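Local coordinates for protein HI0065 (PDB 1HTW) that is required for forming the threonylcarbamoyl group on adenosine 37 of tRNAs that read codons beginning with adenine, and binds ATP and magnesium, at residues A[35-40]-A[110-115]; A[55-60]-A[74-79]; A[126-131]-A[143-148]. All blocks are in the same frame, centred on the assembly; numbering follows the deposited sequence.

Interaction 1: residues A[35-40]-A[110-115]; sequences MVYLNG and CLIEWS. With NA (sodium ion), chain F; MG (magnesium ion), chain E; MG (magnesium ion), chain D.
Ser115 turns its CB onto the face of the Tyr37 ring, 3.6 Å from the ring centroid and 14° off the ring normal, in a CH-pi contact. Its OG sits between the backbone N and the carbonyl carbon (chi1 51°), carrying the hydroxyl past the CD2 side of the ring to a sodium ion 2.7 Å from Ser115 OG. The same ion is bound by the backbone oxygens Leu38 O and Ile112 O, one from each strand, and more distantly by Asn39 OD1. The cation thus ties together two carbonyl oxygens that approach without a hydrogen between them, while Asn39 ND2 bonds Asn130 and the Tyr37 hydroxyl reaches Pro123 O. On the same face as the ring, Met35 CE meets Ile112 CD1 at 3.5 Å, a tight carbon pair; the methionine, bent at chi2 and chi3, also lays SD against Cys110 CB. On the other side of the sheet Val36 and Leu111 run alongside one another in the same direction, with Val36 CB 3.8 Å from Leu111 CD2, and helix 46-56 packs against Leu38 and Leu111. Three backbone bonds hold the parallel strands, the straightest from Leu38 N to Ile112 O at 170°. Where they part, one water bridges Leu38 O and Trp114 N, 2.7 Å from each. Glu113 extends from this end, and its OE1 binds magnesium at 2.2 Å; Thr47 and three waters share that ion, and His83 holds OE2. Gly40 leads from its strand into the ATP-binding residues 43-48, the P-loop and the start of helix 46-56. Two parallel strands delivering the phosphate-binding loop and an acidic magnesium ligand at their C-terminal ends are characteristic of the P-loop NTPase fold.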
ATOM      1  N   MET A  35      -5.571  -2.282  -5.055  1.00 15.99           N
ATOM      2  CA  MET A  35      -4.145  -2.688  -5.160  1.00 21.19           C
ATOM      3  C   MET A  35      -3.282  -1.424  -5.093  1.00 20.99           C
ATOM      4  O   MET A  35      -3.349  -0.535  -5.924  1.00 19.11           O
ATOM      5  CB  MET A  35      -3.912  -3.458  -6.440  1.00 23.36           C
ATOM      6  CG  MET A  35      -4.964  -4.615  -6.599  1.00 31.57           C
ATOM      7  SD  MET A  35      -4.515  -6.032  -5.328  1.00 33.54           S
ATOM      8  CE  MET A  35      -2.811  -6.458  -5.871  1.00 30.48           C
ATOM      9  N   VAL A  36      -2.404  -1.412  -4.072  1.00 16.68           N
ATOM     10  CA  VAL A  36      -1.501  -0.256  -3.905  1.00 16.52           C
ATOM     11  C   VAL A  36      -0.070  -0.821  -3.986  1.00 16.89           C
ATOM     12  O   VAL A  36       0.315  -1.569  -3.091  1.00 19.34           O
ATOM     13  CB  VAL A  36      -1.708   0.385  -2.552  1.00 14.36           C
ATOM     14  CG1 VAL A  36      -0.884   1.709  -2.459  1.00 16.67           C
ATOM     15  CG2 VAL A  36      -3.198   0.869  -2.382  1.00 17.01           C
ATOM     16  N   TYR A  37       0.698  -0.343  -4.971  1.00 13.70           N
ATOM     17  CA  TYR A  37       2.098  -0.779  -5.055  1.00 17.51           C
ATOM     18  C   TYR A  37       2.964   0.312  -4.433  1.00 17.87           C
ATOM     19  O   TYR A  37       2.883   1.454  -4.858  1.00 19.68           O
ATOM     20  CB  TYR A  37       2.500  -0.890  -6.524  1.00 16.20           C
ATOM     21  CG  TYR A  37       1.944  -2.068  -7.299  1.00 20.22           C
ATOM     22  CD1 TYR A  37       0.930  -2.891  -6.818  1.00 23.71           C
ATOM     23  CD2 TYR A  37       2.447  -2.301  -8.565  1.00 21.27           C
ATOM     24  CE1 TYR A  37       0.444  -3.942  -7.610  1.00 22.68           C
ATOM     25  CE2 TYR A  37       1.983  -3.340  -9.349  1.00 23.18           C
ATOM     26  CZ  TYR A  37       0.987  -4.144  -8.857  1.00 22.12           C
ATOM     27  OH  TYR A  37       0.543  -5.184  -9.672  1.00 25.97           O
ATOM     28  N   LEU A  38       3.741  -0.059  -3.390  1.00 16.97           N
ATOM     29  CA  LEU A  38       4.587   0.865  -2.676  1.00 15.86           C
ATOM     30  C   LEU A  38       6.040   0.674  -3.171  1.00 17.34           C
ATOM     31  O   LEU A  38       6.588  -0.409  -3.092  1.00 17.05           O
ATOM     32  CB  LEU A  38       4.574   0.590  -1.156  1.00 12.78           C
ATOM     33  CG  LEU A  38       3.202   0.659  -0.477  1.00 20.11           C
ATOM     34  CD1 LEU A  38       3.298   0.190   0.965  1.00 20.01           C
ATOM     35  CD2 LEU A  38       2.636   2.050  -0.623  1.00 21.46           C
ATOM     36  N   ASN A  39       6.543   1.734  -3.814  1.00 16.36           N
ATOM     37  CA  ASN A  39       7.840   1.676  -4.490  1.00 19.58           C
ATOM     38  C   ASN A  39       8.819   2.693  -3.880  1.00 12.96           C
ATOM     39  O   ASN A  39       8.500   3.680  -3.277  1.00 16.18           O
ATOM     40  CB  ASN A  39       7.620   2.063  -5.958  1.00 20.82           C
ATOM     41  CG  ASN A  39       6.751   1.066  -6.719  1.00 21.26           C
ATOM     42  OD1 ASN A  39       6.824  -0.159  -6.458  1.00 22.34           O
ATOM     43  ND2 ASN A  39       5.930   1.610  -7.602  1.00 24.12           N
ATOM     44  N   GLY A  40      10.108   2.276  -3.970  1.00 20.88           N
ATOM     45  CA  GLY A  40      11.133   3.138  -3.334  1.00 19.44           C
ATOM     46  C   GLY A  40      12.260   2.221  -2.837  1.00 19.81           C
ATOM     47  O   GLY A  40      12.165   1.006  -2.817  1.00 17.87           O
ATOM     48  N   CYS A 110      -4.871  -3.975  -0.462  1.00 15.84           N
ATOM     49  CA  CYS A 110      -3.617  -4.737  -0.447  1.00 18.68           C
ATOM     50  C   CYS A 110      -2.483  -3.664  -0.634  1.00 17.09           C
ATOM     51  O   CYS A 110      -2.559  -2.899  -1.597  1.00 19.44           O
ATOM     52  CB  CYS A 110      -3.538  -5.721  -1.575  1.00 19.50           C
ATOM     53  SG  CYS A 110      -4.741  -7.132  -1.382  1.00 22.93           S
ATOM     54  N   LEU A 111      -1.507  -3.777   0.242  1.00 17.62           N
ATOM     55  CA  LEU A 111      -0.384  -2.763   0.156  1.00 14.56           C
ATOM     56  C   LEU A 111       0.882  -3.593  -0.077  1.00 17.39           C
ATOM     57  O   LEU A 111       1.160  -4.472   0.757  1.00 19.18           O
ATOM     58  CB  LEU A 111      -0.316  -2.081   1.523  1.00 14.73           C
ATOM     59  CG  LEU A 111      -1.646  -1.483   2.061  1.00 18.52           C
ATOM     60  CD1 LEU A 111      -1.468  -0.962   3.496  1.00 21.51           C
ATOM     61  CD2 LEU A 111      -2.070  -0.262   1.176  1.00 18.85           C
ATOM     62  N   ILE A 112       1.512  -3.371  -1.209  1.00 18.05           N
ATOM     63  CA  ILE A 112       2.496  -4.292  -1.717  1.00 17.22           C
ATOM     64  C   ILE A 112       3.877  -3.652  -1.890  1.00 22.47           C
ATOM     65  O   ILE A 112       4.018  -2.725  -2.673  1.00 19.20           O
ATOM     66  CB  ILE A 112       2.017  -4.854  -3.049  1.00 15.61           C
ATOM     67  CG1 ILE A 112       0.634  -5.579  -2.767  1.00 20.78           C
ATOM     68  CG2 ILE A 112       2.985  -5.840  -3.671  1.00 21.33           C
ATOM     69  CD1 ILE A 112       0.101  -6.261  -3.996  1.00 38.81           C
ATOM     70  N   GLU A 113       4.845  -4.215  -1.189  1.00 19.76           N
ATOM     71  CA  GLU A 113       6.261  -3.823  -1.370  1.00 18.70           C
ATOM     72  C   GLU A 113       6.913  -4.845  -2.253  1.00 19.92           C
ATOM     73  O   GLU A 113       6.546  -6.028  -2.288  1.00 20.55           O
ATOM     74  CB  GLU A 113       6.981  -3.736  -0.015  1.00 14.44           C
ATOM     75  CG  GLU A 113       6.457  -2.631   0.880  1.00 19.11           C
ATOM     76  CD  GLU A 113       7.113  -2.474   2.206  1.00 26.70           C
ATOM     77  OE1 GLU A 113       8.384  -2.393   2.241  1.00 19.71           O
ATOM     78  OE2 GLU A 113       6.415  -2.320   3.221  1.00 23.93           O
ATOM     79  N   TRP A 114       7.785  -4.394  -3.191  1.00 18.88           N
ATOM     80  CA  TRP A 114       8.401  -5.276  -4.153  1.00 21.45           C
ATOM     81  C   TRP A 114       7.424  -5.968  -5.071  1.00 23.30           C
ATOM     82  O   TRP A 114       7.524  -7.148  -5.434  1.00 21.13           O
ATOM     83  CB  TRP A 114       9.263  -6.335  -3.421  1.00 31.92           C
ATOM     84  CG  TRP A 114      10.578  -5.782  -2.981  1.00 31.46           C
ATOM     85  CD1 TRP A 114      10.914  -5.307  -1.741  1.00 32.56           C
ATOM     86  CD2 TRP A 114      11.760  -5.655  -3.786  1.00 38.48           C
ATOM     87  NE1 TRP A 114      12.213  -4.885  -1.737  1.00 41.37           N
ATOM     88  CE2 TRP A 114      12.753  -5.095  -2.976  1.00 35.15           C
ATOM     89  CE3 TRP A 114      12.047  -5.950  -5.122  1.00 38.92           C
ATOM     90  CZ2 TRP A 114      14.041  -4.822  -3.448  1.00 50.60           C
ATOM     91  CZ3 TRP A 114      13.337  -5.690  -5.586  1.00 46.88           C
ATOM     92  CH2 TRP A 114      14.309  -5.128  -4.748  1.00 52.07           C
ATOM     93  N   SER A 115       6.473  -5.180  -5.625  1.00 20.49           N
ATOM     94  CA  SER A 115       5.464  -5.754  -6.503  1.00 21.24           C
ATOM     95  C   SER A 115       6.056  -6.318  -7.781  1.00 26.63           C
ATOM     96  O   SER A 115       5.393  -7.169  -8.403  1.00 29.29           O
ATOM     97  CB  SER A 115       4.455  -4.638  -6.853  1.00 20.30           C
ATOM     98  OG  SER A 115       5.162  -3.497  -7.315  1.00 23.40           O
TER
HETATM   99 NA    NA F 563       5.736  -2.433  -4.872  1.00 28.13          NA
HETATM  100 MG    MG E 562      12.666  -0.532  -4.561  1.00 36.46          MG
HETATM  101 MG    MG D 561       9.677  -2.221   3.979  1.00 22.59          MG
HETATM  102  O   HOH W   1       8.852  -1.880  -3.369  1.00 24.25           O
HETATM  103  O   HOH W   2      11.382  -2.578   2.757  1.00 23.47           O
HETATM  104  O   HOH W   3      10.929  -2.354   5.773  1.00 24.39           O
HETATM  105  O   HOH W   4       9.465  -4.471   4.235  1.00 27.95           O
HETATM  106  O   HOH W   5      14.830  -1.383  -3.888  1.00 40.32           O
HETATM  107  O   HOH W   6      11.399  -2.153  -3.232  1.00 32.66           O

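Interaction 2: residues A[55-60]-A[74-79]; sequences QGIGHQ and YNIAGK
A T-shaped aromatic pair marks this contact: Tyr74 drives its CD2-CE2 edge into one face of the His59 imidazole, with planes at 88° and centroids 4.8 Å apart. Tyr74 CE2 comes in toward the rim, 3.5 Å from His59 NE2. The histidine reaches across because its CG is anti to the backbone N (chi1 178°). At the edge of the same imidazole, near its plane, lies Ile76 CD1, 3.7 Å from His59 ND1, so two residues of one strand meet the ring from different directions. The other branch of Ile76, CG2, stands 3.5 Å from Ile57 O and also touches Ile57 CG1, the two isoleucines crossing at about a right angle. Helix 46-56 ends in a Schellman motif with Gly58 (phi 119°) as C-prime residue; Ile57 and His59, flanking it, set off toward the strand. At the strand's end, a type I' turn from Ile76 to Lys79 reverses the chain, and Asn75 OD1 accepts from Gly78 N in an Asx motif. The contact joins the C-terminal end of helix 46-56 to edge strand 71-76, while Ile57 also packs on helix 11-28 and on Ile81 of strand 79-85, and Tyr74 rests on His83.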
ATOM      1  N   GLN A  55      -2.065   1.931  11.489  1.00 15.72           N
ATOM      2  CA  GLN A  55      -2.232   2.465  12.791  1.00 15.01           C
ATOM      3  C   GLN A  55      -3.093   3.699  12.763  1.00 14.42           C
ATOM      4  O   GLN A  55      -3.850   4.074  13.690  1.00 18.83           O
ATOM      5  CB  GLN A  55      -0.847   2.746  13.520  1.00 13.58           C
ATOM      6  CG  GLN A  55      -0.128   1.410  13.721  1.00 12.11           C
ATOM      7  CD  GLN A  55       1.282   1.662  14.361  1.00 19.56           C
ATOM      8  OE1 GLN A  55       1.719   2.790  14.264  1.00 17.23           O
ATOM      9  NE2 GLN A  55       1.810   0.661  15.051  1.00 20.70           N
ATOM     10  N   GLY A  56      -2.992   4.400  11.585  1.00 17.06           N
ATOM     11  CA  GLY A  56      -3.793   5.629  11.413  1.00 17.40           C
ATOM     12  C   GLY A  56      -5.306   5.332  11.394  1.00 19.82           C
ATOM     13  O   GLY A  56      -6.023   6.221  11.907  1.00 22.59           O
ATOM     14  N   ILE A  57      -5.667   4.189  10.885  1.00 15.58           N
ATOM     15  CA  ILE A  57      -7.149   3.859  10.870  1.00 15.27           C
ATOM     16  C   ILE A  57      -7.464   2.981  12.073  1.00 25.69           C
ATOM     17  O   ILE A  57      -8.594   2.442  12.148  1.00 20.74           O
ATOM     18  CB  ILE A  57      -7.534   3.202   9.564  1.00 15.82           C
ATOM     19  CG1 ILE A  57      -6.708   2.013   9.119  1.00 18.81           C
ATOM     20  CG2 ILE A  57      -7.517   4.267   8.430  1.00 22.50           C
ATOM     21  CD1 ILE A  57      -7.258   1.219   7.941  1.00 24.13           C
ATOM     22  N   GLY A  58      -6.540   2.828  13.024  1.00 20.30           N
ATOM     23  CA  GLY A  58      -6.896   2.095  14.263  1.00 21.54           C
ATOM     24  C   GLY A  58      -6.174   0.847  14.627  1.00 17.22           C
ATOM     25  O   GLY A  58      -6.464   0.243  15.712  1.00 19.63           O
ATOM     26  N   HIS A  59      -5.294   0.236  13.839  1.00 16.52           N
ATOM     27  CA  HIS A  59      -4.561  -0.922  14.231  1.00 19.20           C
ATOM     28  C   HIS A  59      -3.756  -0.607  15.487  1.00 20.18           C
ATOM     29  O   HIS A  59      -3.068   0.411  15.507  1.00 18.38           O
ATOM     30  CB  HIS A  59      -3.664  -1.485  13.134  1.00 18.25           C
ATOM     31  CG  HIS A  59      -2.893  -2.659  13.641  1.00 22.46           C
ATOM     32  ND1 HIS A  59      -3.470  -3.894  13.887  1.00 23.66           N
ATOM     33  CD2 HIS A  59      -1.580  -2.763  13.969  1.00 24.99           C
ATOM     34  CE1 HIS A  59      -2.487  -4.735  14.217  1.00 23.60           C
ATOM     35  NE2 HIS A  59      -1.362  -4.076  14.307  1.00 29.31           N
ATOM     36  N   GLN A  60      -3.893  -1.426  16.536  1.00 19.39           N
ATOM     37  CA  GLN A  60      -3.065  -1.231  17.739  1.00 16.08           C
ATOM     38  C   GLN A  60      -2.114  -2.421  17.850  1.00 19.00           C
ATOM     39  O   GLN A  60      -2.502  -3.580  17.790  1.00 24.32           O
ATOM     40  CB  GLN A  60      -3.960  -1.239  18.999  1.00 22.79           C
ATOM     41  CG  GLN A  60      -5.242  -0.469  18.851  1.00 32.22           C
ATOM     42  CD  GLN A  60      -5.963  -0.245  20.159  1.00 53.62           C
ATOM     43  OE1 GLN A  60      -6.814  -1.048  20.559  1.00 57.98           O
ATOM     44  NE2 GLN A  60      -5.609   0.851  20.817  1.00 67.27           N
ATOM     45  N   TYR A  74      -4.384  -8.100   8.256  1.00 14.88           N
ATOM     46  CA  TYR A  74      -4.920  -7.285   9.261  1.00 13.73           C
ATOM     47  C   TYR A  74      -6.488  -7.195   9.204  1.00 16.27           C
ATOM     48  O   TYR A  74      -6.974  -7.148   8.101  1.00 19.00           O
ATOM     49  CB  TYR A  74      -4.394  -5.840   9.235  1.00 18.18           C
ATOM     50  CG  TYR A  74      -2.883  -5.763   9.505  1.00 13.11           C
ATOM     51  CD1 TYR A  74      -1.995  -6.040   8.504  1.00 17.78           C
ATOM     52  CD2 TYR A  74      -2.459  -5.419  10.775  1.00 19.02           C
ATOM     53  CE1 TYR A  74      -0.596  -5.965   8.767  1.00 23.06           C
ATOM     54  CE2 TYR A  74      -1.086  -5.336  11.046  1.00 18.24           C
ATOM     55  CZ  TYR A  74      -0.206  -5.621  10.026  1.00 22.39           C
ATOM     56  OH  TYR A  74       1.156  -5.541  10.326  1.00 22.08           O
ATOM     57  N   ASN A  75      -7.083  -7.167  10.383  1.00 20.57           N
ATOM     58  CA  ASN A  75      -8.533  -6.958  10.486  1.00 23.98           C
ATOM     59  C   ASN A  75      -8.756  -5.695  11.278  1.00 22.42           C
ATOM     60  O   ASN A  75      -8.453  -5.639  12.490  1.00 23.98           O
ATOM     61  CB  ASN A  75      -9.225  -8.177  11.127  1.00 27.55           C
ATOM     62  CG  ASN A  75     -10.733  -7.948  11.251  1.00 31.52           C
ATOM     63  OD1 ASN A  75     -11.149  -6.833  11.529  1.00 25.78           O
ATOM     64  ND2 ASN A  75     -11.508  -9.026  11.217  1.00 29.37           N
ATOM     65  N   ILE A  76      -9.060  -4.576  10.596  1.00 18.25           N
ATOM     66  CA  ILE A  76      -9.175  -3.306  11.231  1.00 15.84           C
ATOM     67  C   ILE A  76     -10.654  -2.868  11.262  1.00 30.70           C
ATOM     68  O   ILE A  76     -11.143  -2.427  10.241  1.00 25.65           O
ATOM     69  CB  ILE A  76      -8.346  -2.180  10.541  1.00 20.66           C
ATOM     70  CG1 ILE A  76      -6.883  -2.720  10.460  1.00 28.90           C
ATOM     71  CG2 ILE A  76      -8.349  -0.976  11.485  1.00 24.66           C
ATOM     72  CD1 ILE A  76      -6.511  -3.412  11.755  1.00 31.96           C
ATOM     73  N   ALA A  77     -11.253  -3.042  12.432  1.00 26.33           N
ATOM     74  CA  ALA A  77     -12.676  -2.726  12.603  1.00 28.63           C
ATOM     75  C   ALA A  77     -13.477  -3.439  11.504  1.00 29.29           C
ATOM     76  O   ALA A  77     -14.442  -2.860  11.018  1.00 30.69           O
ATOM     77  CB  ALA A  77     -12.949  -1.242  12.584  1.00 34.00           C
ATOM     78  N   GLY A  78     -13.029  -4.629  11.112  1.00 23.00           N
ATOM     79  CA  GLY A  78     -13.769  -5.422  10.145  1.00 27.93           C
ATOM     80  C   GLY A  78     -13.293  -5.336   8.711  1.00 28.84           C
ATOM     81  O   GLY A  78     -13.655  -6.216   7.909  1.00 32.54           O
ATOM     82  N   LYS A  79     -12.475  -4.336   8.383  1.00 22.47           N
ATOM     83  CA  LYS A  79     -11.917  -4.221   7.016  1.00 18.77           C
ATOM     84  C   LYS A  79     -10.671  -5.070   6.889  1.00 20.52           C
ATOM     85  O   LYS A  79      -9.820  -4.982   7.801  1.00 22.11           O
ATOM     86  CB  LYS A  79     -11.543  -2.728   6.801  1.00 20.11           C
ATOM     87  CG  LYS A  79     -11.034  -2.495   5.357  1.00 21.09           C
ATOM     88  CD  LYS A  79     -12.261  -2.576   4.397  1.00 29.52           C
ATOM     89  CE  LYS A  79     -11.802  -2.245   2.980  1.00 30.06           C
ATOM     90  NZ  LYS A  79     -12.985  -2.103   2.034  1.00 24.69           N
TER

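Interaction 3: residues A[126-131]-A[143-148]; sequences DILVNI and IAQTNL
Asp126 OD1 is gripped twice: by the hydroxyl of Thr146, which donates at 2.6 Å from Thr146 OG1 to Asp126 OD1, and by a salt bridge from Lys32. This carboxylate stands at the open end of the beta hairpin made by strands 127-134 and 137-144, where the second strand gives way to helix 147-155. Thr146 is the N-cap residue of that helix, its OG1, set between the backbone N and the carbonyl carbon (chi1 62°), accepting from Gly149 N. The hydroxyl approaches Asp126 OD1 on the anti lone pair, away from OD2, which in turn takes the N-H of Met35. One carboxylate thus links the helix start to strand 34-39; the lysine probably helps to keep it ionised. Leu148 CB and CD2 lie over the same group. Along the hairpin, Leu128 and Ile143 form a hydrogen-bonded antiparallel pair, both bonds lying in their carbonyl planes, and Ile127 and Ala144 the adjoining non-hydrogen-bonded pair. Gln145 N then donates to Asp126 O from 45° above the carbonyl plane as the chain leaves the strand. Bent at chi2, the Gln145 side chain folds its amide back against Leu128, bringing Gln145 OE1 to 3.7 Å from Leu128 CD1.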
ATOM      1  N   ASP A 126      -3.877  -0.189  -8.692  1.00 20.89           N
ATOM      2  CA  ASP A 126      -4.801   0.930  -8.907  1.00 18.87           C
ATOM      3  C   ASP A 126      -3.981   2.225  -8.776  1.00 19.33           C
ATOM      4  O   ASP A 126      -4.254   3.214  -9.429  1.00 22.73           O
ATOM      5  CB  ASP A 126      -5.936   0.928  -7.888  1.00 23.73           C
ATOM      6  CG  ASP A 126      -6.902  -0.212  -8.189  1.00 30.70           C
ATOM      7  OD1 ASP A 126      -7.665  -0.097  -9.204  1.00 26.10           O
ATOM      8  OD2 ASP A 126      -6.897  -1.246  -7.492  1.00 26.79           O
ATOM      9  N   ILE A 127      -2.990   2.157  -7.873  1.00 17.51           N
ATOM     10  CA  ILE A 127      -2.193   3.397  -7.636  1.00 18.41           C
ATOM     11  C   ILE A 127      -0.752   2.953  -7.280  1.00 18.33           C
ATOM     12  O   ILE A 127      -0.581   1.911  -6.664  1.00 16.39           O
ATOM     13  CB  ILE A 127      -2.812   4.203  -6.515  1.00 30.07           C
ATOM     14  CG1 ILE A 127      -2.154   5.577  -6.295  1.00 38.31           C
ATOM     15  CG2 ILE A 127      -2.817   3.433  -5.205  1.00 26.66           C
ATOM     16  CD1 ILE A 127      -3.200   6.613  -5.842  1.00 24.89           C
ATOM     17  N   LEU A 128       0.184   3.675  -7.857  1.00 16.11           N
ATOM     18  CA  LEU A 128       1.607   3.472  -7.504  1.00 17.35           C
ATOM     19  C   LEU A 128       1.961   4.566  -6.518  1.00 16.87           C
ATOM     20  O   LEU A 128       1.629   5.725  -6.729  1.00 18.86           O
ATOM     21  CB  LEU A 128       2.535   3.649  -8.715  1.00 19.30           C
ATOM     22  CG  LEU A 128       2.203   2.897  -9.968  1.00 24.68           C
ATOM     23  CD1 LEU A 128       3.269   3.153 -11.054  1.00 26.65           C
ATOM     24  CD2 LEU A 128       2.121   1.401  -9.684  1.00 21.56           C
ATOM     25  N   VAL A 129       2.735   4.204  -5.470  1.00 13.07           N
ATOM     26  CA  VAL A 129       3.198   5.261  -4.559  1.00 19.26           C
ATOM     27  C   VAL A 129       4.733   5.247  -4.662  1.00 23.25           C
ATOM     28  O   VAL A 129       5.344   4.275  -4.198  1.00 21.20           O
ATOM     29  CB  VAL A 129       2.829   4.879  -3.096  1.00 19.63           C
ATOM     30  CG1 VAL A 129       3.333   5.945  -2.149  1.00 19.16           C
ATOM     31  CG2 VAL A 129       1.306   4.789  -2.953  1.00 20.05           C
ATOM     32  N   ASN A 130       5.318   6.269  -5.301  1.00 17.46           N
ATOM     33  CA  ASN A 130       6.790   6.201  -5.519  1.00 16.51           C
ATOM     34  C   ASN A 130       7.430   7.136  -4.519  1.00 20.67           C
ATOM     35  O   ASN A 130       7.141   8.344  -4.510  1.00 19.49           O
ATOM     36  CB  ASN A 130       7.070   6.718  -6.948  1.00 19.51           C
ATOM     37  CG  ASN A 130       6.577   5.776  -8.022  1.00 24.76           C
ATOM     38  OD1 ASN A 130       6.343   4.600  -7.768  1.00 23.47           O
ATOM     39  ND2 ASN A 130       6.345   6.275  -9.247  1.00 22.31           N
ATOM     40  N   ILE A 131       8.230   6.622  -3.582  1.00 17.10           N
ATOM     41  CA  ILE A 131       8.778   7.410  -2.526  1.00 15.16           C
ATOM     42  C   ILE A 131      10.268   7.756  -2.838  1.00 20.68           C
ATOM     43  O   ILE A 131      11.032   6.819  -2.967  1.00 20.50           O
ATOM     44  CB  ILE A 131       8.797   6.586  -1.182  1.00 16.15           C
ATOM     45  CG1 ILE A 131       7.343   6.090  -0.912  1.00 19.27           C
ATOM     46  CG2 ILE A 131       9.220   7.515  -0.048  1.00 16.68           C
ATOM     47  CD1 ILE A 131       7.272   5.381   0.475  1.00 21.88           C
ATOM     48  N   ILE A 143       0.595   7.903  -8.464  1.00 14.79           N
ATOM     49  CA  ILE A 143       0.279   7.769  -9.857  1.00 14.87           C
ATOM     50  C   ILE A 143      -0.922   6.789  -9.995  1.00 17.95           C
ATOM     51  O   ILE A 143      -0.817   5.632  -9.675  1.00 18.29           O
ATOM     52  CB  ILE A 143       1.476   7.289 -10.671  1.00 20.93           C
ATOM     53  CG1 ILE A 143       2.670   8.266 -10.495  1.00 28.03           C
ATOM     54  CG2 ILE A 143       1.113   7.275 -12.168  1.00 26.18           C
ATOM     55  CD1 ILE A 143       3.905   7.744 -11.214  1.00 26.67           C
ATOM     56  N   ALA A 144      -1.965   7.340 -10.638  1.00 20.27           N
ATOM     57  CA  ALA A 144      -3.162   6.487 -10.831  1.00 18.83           C
ATOM     58  C   ALA A 144      -2.919   5.573 -12.019  1.00 24.69           C
ATOM     59  O   ALA A 144      -2.332   6.039 -13.025  1.00 25.23           O
ATOM     60  CB  ALA A 144      -4.365   7.386 -11.134  1.00 21.24           C
ATOM     61  N   GLN A 145      -3.346   4.315 -11.913  1.00 16.88           N
ATOM     62  CA  GLN A 145      -3.200   3.388 -13.015  1.00 16.82           C
ATOM     63  C   GLN A 145      -4.580   2.957 -13.566  1.00 25.64           C
ATOM     64  O   GLN A 145      -4.642   2.503 -14.701  1.00 30.24           O
ATOM     65  CB  GLN A 145      -2.495   2.096 -12.566  1.00 31.46           C
ATOM     66  CG  GLN A 145      -1.443   1.603 -13.529  1.00 57.98           C
ATOM     67  CD  GLN A 145      -0.106   2.298 -13.327  1.00 46.26           C
ATOM     68  OE1 GLN A 145       0.931   1.653 -13.460  1.00 44.43           O
ATOM     69  NE2 GLN A 145      -0.157   3.564 -12.951  1.00 48.28           N
ATOM     70  N   THR A 146      -5.574   3.083 -12.717  1.00 20.26           N
ATOM     71  CA  THR A 146      -6.946   2.680 -13.118  1.00 21.89           C
ATOM     72  C   THR A 146      -7.861   3.844 -12.909  1.00 21.19           C
ATOM     73  O   THR A 146      -7.574   4.848 -12.279  1.00 20.95           O
ATOM     74  CB  THR A 146      -7.435   1.498 -12.250  1.00 18.82           C
ATOM     75  OG1 THR A 146      -7.473   1.941 -10.879  1.00 18.53           O
ATOM     76  CG2 THR A 146      -6.594   0.255 -12.413  1.00 23.81           C
ATOM     77  N   ASN A 147      -9.159   3.644 -13.299  1.00 22.36           N
ATOM     78  CA  ASN A 147     -10.160   4.632 -12.951  1.00 23.07           C
ATOM     79  C   ASN A 147     -10.292   4.813 -11.457  1.00 20.39           C
ATOM     80  O   ASN A 147     -10.503   5.919 -10.958  1.00 19.37           O
ATOM     81  CB  ASN A 147     -11.500   4.061 -13.544  1.00 24.32           C
ATOM     82  CG  ASN A 147     -12.586   5.101 -13.454  1.00 30.78           C
ATOM     83  OD1 ASN A 147     -12.565   6.099 -14.190  1.00 34.01           O
ATOM     84  ND2 ASN A 147     -13.528   4.890 -12.533  1.00 29.49           N
ATOM     85  N   LEU A 148     -10.212   3.716 -10.695  1.00 19.02           N
ATOM     86  CA  LEU A 148     -10.311   3.841  -9.232  1.00 20.55           C
ATOM     87  C   LEU A 148      -9.111   4.679  -8.748  1.00 15.09           C
ATOM     88  O   LEU A 148      -9.289   5.529  -7.889  1.00 19.25           O
ATOM     89  CB  LEU A 148     -10.307   2.434  -8.576  1.00 18.69           C
ATOM     90  CG  LEU A 148     -10.301   2.472  -7.023  1.00 20.39           C
ATOM     91  CD1 LEU A 148     -11.398   3.299  -6.422  1.00 25.35           C
ATOM     92  CD2 LEU A 148     -10.321   1.049  -6.478  1.00 24.28           C
TER

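All three contacts reach one mixed sheet. Interactions 1 and 3, with centres 10 Å apart, touch: strand 34-39 lies between strands 109-113 and 127-134, with Tyr37 O and Val129 N 2.8 Å apart and Val36 CG1 against Ile127 CG2. Interaction 2 lies at the far edge, its centre 18 Å from that of interaction 1 and 22 Å from that of interaction 3, but helix 46-56 follows strand 34-39 through the nucleotide-binding loop. Interaction 1 alone supplies a ligand of the magnesium beside ADP; the side chain of Tyr74 (interaction 2) stays about 11 Å from that ion, whereas that of Asn130 (interaction 3) lies about 9 Å from the second magnesium, bound by Gly40 O.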